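Local coordinates for protein KLLA0E08119p (Kluyveromyces lactis, PDB 3VA7) that is the urea carboxylase part of a larger enzyme and probably makes urea-1-carboxylate from urea, bicarbonate and ATP, using biotin, at residues A[1211-1220]-A[1228-1236]. Residues are numbered along the deposited sequence; the frame is centred on the assembly and turned at random.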
loop_
_atom_site.group_PDB
_atom_site.type_symbol
_atom_site.label_atom_id
_atom_site.label_comp_id
_atom_site.label_asym_id
_atom_site.label_seq_id
_atom_site.Cartn_x
_atom_site.Cartn_y
_atom_site.Cartn_z
ATOM N N LYS A 1211 28.417 16.124 7.675
ATOM C CA LYS A 1211 28.452 17.603 7.610
ATOM C C LYS A 1211 28.998 18.078 6.253
ATOM O O LYS A 1211 29.700 17.312 5.569
ATOM C CB LYS A 1211 29.283 18.198 8.769
ATOM C CG LYS A 1211 28.966 19.690 9.107
ATOM C CD LYS A 1211 30.033 20.679 8.553
ATOM C CE LYS A 1211 29.635 22.135 8.792
ATOM N NZ LYS A 1211 29.398 22.408 10.249
ATOM N N SER A 1212 28.666 19.324 5.884
ATOM C CA SER A 1212 29.155 19.996 4.651
ATOM C C SER A 1212 30.695 20.030 4.477
ATOM O O SER A 1212 31.414 19.880 5.455
ATOM C CB SER A 1212 28.510 21.394 4.482
ATOM O OG SER A 1212 28.555 22.174 5.670
ATOM N N GLY A 1213 31.178 20.209 3.240
ATOM C CA GLY A 1213 32.616 20.072 2.893
ATOM C C GLY A 1213 32.897 19.737 1.425
ATOM O O GLY A 1213 32.007 19.831 0.590
ATOM N N LYS A 1214 34.138 19.364 1.116
ATOM C CA LYS A 1214 34.570 19.025 -0.236
ATOM C C LYS A 1214 34.966 17.583 -0.245
ATOM O O LYS A 1214 35.720 17.144 0.638
ATOM C CB LYS A 1214 35.857 19.770 -0.631
ATOM C CG LYS A 1214 35.752 21.003 -1.541
ATOM C CD LYS A 1214 37.172 21.482 -1.961
ATOM C CE LYS A 1214 37.251 23.017 -2.092
ATOM N NZ LYS A 1214 38.677 23.453 -1.984
ATOM N N VAL A 1215 34.541 16.856 -1.277
ATOM C CA VAL A 1215 34.903 15.442 -1.400
ATOM C C VAL A 1215 36.380 15.296 -1.684
ATOM O O VAL A 1215 36.848 15.619 -2.770
ATOM C CB VAL A 1215 34.096 14.719 -2.505
ATOM C CG1 VAL A 1215 34.363 13.202 -2.466
ATOM C CG2 VAL A 1215 32.607 15.046 -2.357
ATOM N N TYR A 1216 37.112 14.804 -0.696
ATOM C CA TYR A 1216 38.563 14.640 -0.863
ATOM C C TYR A 1216 38.948 13.354 -1.570
ATOM O O TYR A 1216 39.742 13.378 -2.504
ATOM C CB TYR A 1216 39.337 14.807 0.467
ATOM C CG TYR A 1216 40.868 14.684 0.317
ATOM C CD1 TYR A 1216 41.572 15.399 -0.686
ATOM C CD2 TYR A 1216 41.608 13.846 1.168
ATOM C CE1 TYR A 1216 42.973 15.257 -0.826
ATOM C CE2 TYR A 1216 42.994 13.710 1.037
ATOM C CZ TYR A 1216 43.668 14.409 0.053
ATOM O OH TYR A 1216 45.031 14.249 -0.053
ATOM N N LYS A 1217 38.396 12.236 -1.100
ATOM C CA LYS A 1217 38.616 10.933 -1.726
ATOM C C LYS A 1217 37.381 10.028 -1.655
ATOM O O LYS A 1217 36.619 10.056 -0.675
ATOM C CB LYS A 1217 39.830 10.232 -1.109
ATOM C CG LYS A 1217 40.338 9.012 -1.904
ATOM C CD LYS A 1217 41.236 8.134 -1.034
ATOM C CE LYS A 1217 42.271 7.410 -1.859
ATOM N NZ LYS A 1217 43.129 6.606 -0.939
ATOM N N ILE A 1218 37.222 9.231 -2.717
ATOM C CA ILE A 1218 36.208 8.198 -2.825
ATOM C C ILE A 1218 36.916 6.863 -3.001
ATOM O O ILE A 1218 37.583 6.634 -4.027
ATOM C CB ILE A 1218 35.280 8.490 -4.012
ATOM C CG1 ILE A 1218 34.211 9.491 -3.602
ATOM C CG2 ILE A 1218 34.564 7.231 -4.482
ATOM C CD1 ILE A 1218 33.533 10.105 -4.777
ATOM N N LEU A 1219 36.747 5.973 -2.016
ATOM C CA LEU A 1219 37.522 4.711 -1.987
ATOM C C LEU A 1219 37.253 3.664 -3.098
ATOM O O LEU A 1219 38.193 3.069 -3.604
ATOM C CB LEU A 1219 37.475 4.052 -0.597
ATOM C CG LEU A 1219 38.315 4.556 0.609
ATOM C CD1 LEU A 1219 39.784 4.032 0.537
ATOM C CD2 LEU A 1219 38.250 6.068 0.805
ATOM N N HIS A 1220 36.003 3.420 -3.495
ATOM C CA HIS A 1220 35.791 2.246 -4.378
ATOM C C HIS A 1220 35.414 2.532 -5.835
ATOM O O HIS A 1220 34.994 3.632 -6.192
ATOM C CB HIS A 1220 34.815 1.244 -3.751
ATOM C CG HIS A 1220 35.130 0.913 -2.323
ATOM N ND1 HIS A 1220 34.787 1.747 -1.280
ATOM C CD2 HIS A 1220 35.768 -0.147 -1.767
ATOM C CE1 HIS A 1220 35.201 1.216 -0.143
ATOM N NE2 HIS A 1220 35.780 0.059 -0.410
ATOM N N ALA A 1228 30.336 -3.888 5.877
ATOM C CA ALA A 1228 29.784 -2.936 6.818
ATOM C C ALA A 1228 30.939 -2.374 7.657
ATOM O O ALA A 1228 31.900 -3.085 7.974
ATOM C CB ALA A 1228 28.779 -3.610 7.671
ATOM N N GLY A 1229 30.864 -1.088 7.968
ATOM C CA GLY A 1229 31.915 -0.394 8.730
ATOM C C GLY A 1229 33.197 -0.021 7.959
ATOM O O GLY A 1229 34.087 0.618 8.522
ATOM N N ASP A 1230 33.306 -0.427 6.691
ATOM C CA ASP A 1230 34.416 -0.008 5.853
ATOM C C ASP A 1230 34.378 1.468 5.515
ATOM O O ASP A 1230 33.316 2.056 5.351
ATOM C CB ASP A 1230 34.420 -0.792 4.559
ATOM C CG ASP A 1230 35.021 -2.127 4.717
ATOM O OD1 ASP A 1230 35.275 -2.514 5.876
ATOM O OD2 ASP A 1230 35.241 -2.792 3.693
ATOM N N LEU A 1231 35.556 2.067 5.405
ATOM C CA LEU A 1231 35.673 3.443 4.962
ATOM C C LEU A 1231 35.388 3.500 3.477
ATOM O O LEU A 1231 35.963 2.745 2.693
ATOM C CB LEU A 1231 37.093 3.958 5.226
ATOM C CG LEU A 1231 37.363 5.428 4.895
ATOM C CD1 LEU A 1231 36.651 6.374 5.869
ATOM C CD2 LEU A 1231 38.839 5.643 4.867
ATOM N N VAL A 1232 34.531 4.434 3.089
ATOM C CA VAL A 1232 34.048 4.502 1.703
ATOM C C VAL A 1232 34.348 5.870 0.988
ATOM O O VAL A 1232 34.609 5.926 -0.236
ATOM C CB VAL A 1232 32.565 4.085 1.676
ATOM C CG1 VAL A 1232 31.668 5.180 2.212
ATOM C CG2 VAL A 1232 32.188 3.695 0.336
ATOM N N ALA A 1233 34.336 6.950 1.771
ATOM C CA ALA A 1233 34.767 8.258 1.302
ATOM C C ALA A 1233 35.327 9.106 2.449
ATOM O O ALA A 1233 35.081 8.818 3.651
ATOM C CB ALA A 1233 33.616 8.987 0.642
ATOM N N VAL A 1234 36.070 10.151 2.068
ATOM C CA VAL A 1234 36.520 11.199 2.996
ATOM C C VAL A 1234 36.078 12.557 2.484
ATOM O O VAL A 1234 36.299 12.884 1.317
ATOM C CB VAL A 1234 38.049 11.233 3.146
ATOM C CG1 VAL A 1234 38.427 12.215 4.230
ATOM C CG2 VAL A 1234 38.600 9.854 3.470
ATOM N N ILE A 1235 35.444 13.343 3.348
ATOM C CA ILE A 1235 35.119 14.738 3.020
ATOM C C ILE A 1235 35.950 15.724 3.882
ATOM O O ILE A 1235 35.940 15.651 5.126
ATOM C CB ILE A 1235 33.556 15.041 2.943
ATOM C CG1 ILE A 1235 32.941 15.369 4.302
ATOM C CG2 ILE A 1235 32.784 13.916 2.238
ATOM C CD1 ILE A 1235 32.818 16.867 4.554
ATOM N N VAL A 1236 36.681 16.619 3.198
ATOM C CA VAL A 1236 37.709 17.516 3.808
ATOM C C VAL A 1236 37.220 18.946 4.126
ATOM O O VAL A 1236 36.474 19.592 3.372
ATOM C CB VAL A 1236 39.038 17.520 2.964
ATOM C CG1 VAL A 1236 39.503 18.923 2.614
ATOM C CG2 VAL A 1236 40.124 16.728 3.662
ATOM O OXT VAL A 1236 37.579 19.478 5.179
#
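A classic beta bulge interrupts the antiparallel pairing of strands 1213-1218 and 1231-1235 in the biotin-carrying domain of urea carboxylase, where Y1216 and K1217 both face V1234. The carbonyl oxygen of V1234 therefore accepts two backbone donors, Y1216 N at 2.9 Å and K1217 N at 3.3 Å. Beyond the bulge the pairing resumes: V1234 N returns a bond to K1217 O, and L1219 N reaches V1232 O at 2.8 Å, sitting 38° out of the carbonyl plane. At the other end K1214 and V1236 exchange a pair of bonds, so the chain's last residue is still tied into the sheet.

At the bulge, Y1216 lies beside that terminus. CB of Y1216 meets V1236 CB at 3.7 Å, and with CG anti to the backbone N (chi1 -178°) the ring leads away from the sheet, V1236 CG2 lying obliquely by its base. K1217 departs from the strand and hydrogen-bonds through NZ to Y1163. On the face shared by V1215, I1218, A1233 and I1235, CD1 of I1235 comes to 3.3 Å from K1211 O, and V1232 and I1218 both rest on I1196 of the second sheet.

Past the strand end, H1220 lays its imidazole beside strand 1231-1235: CE1 approaches L1231 O at 3.3 Å from the ring edge, and ND1 meets V1232 CG2 at 3.6 Å. An alanine here would remove the imidazole and is likely to leave a gap beside V1232 CG2 and L1231 O. Alongside, L1219 CD2 meets L1231 CD2 at 4.1 Å. Strands 1168-1171 and 1188-1189 complete this four-stranded sheet, which packs on the sheet bearing the biotin-linked K1202, the flattened beta sandwich characteristic of biotinyl domains.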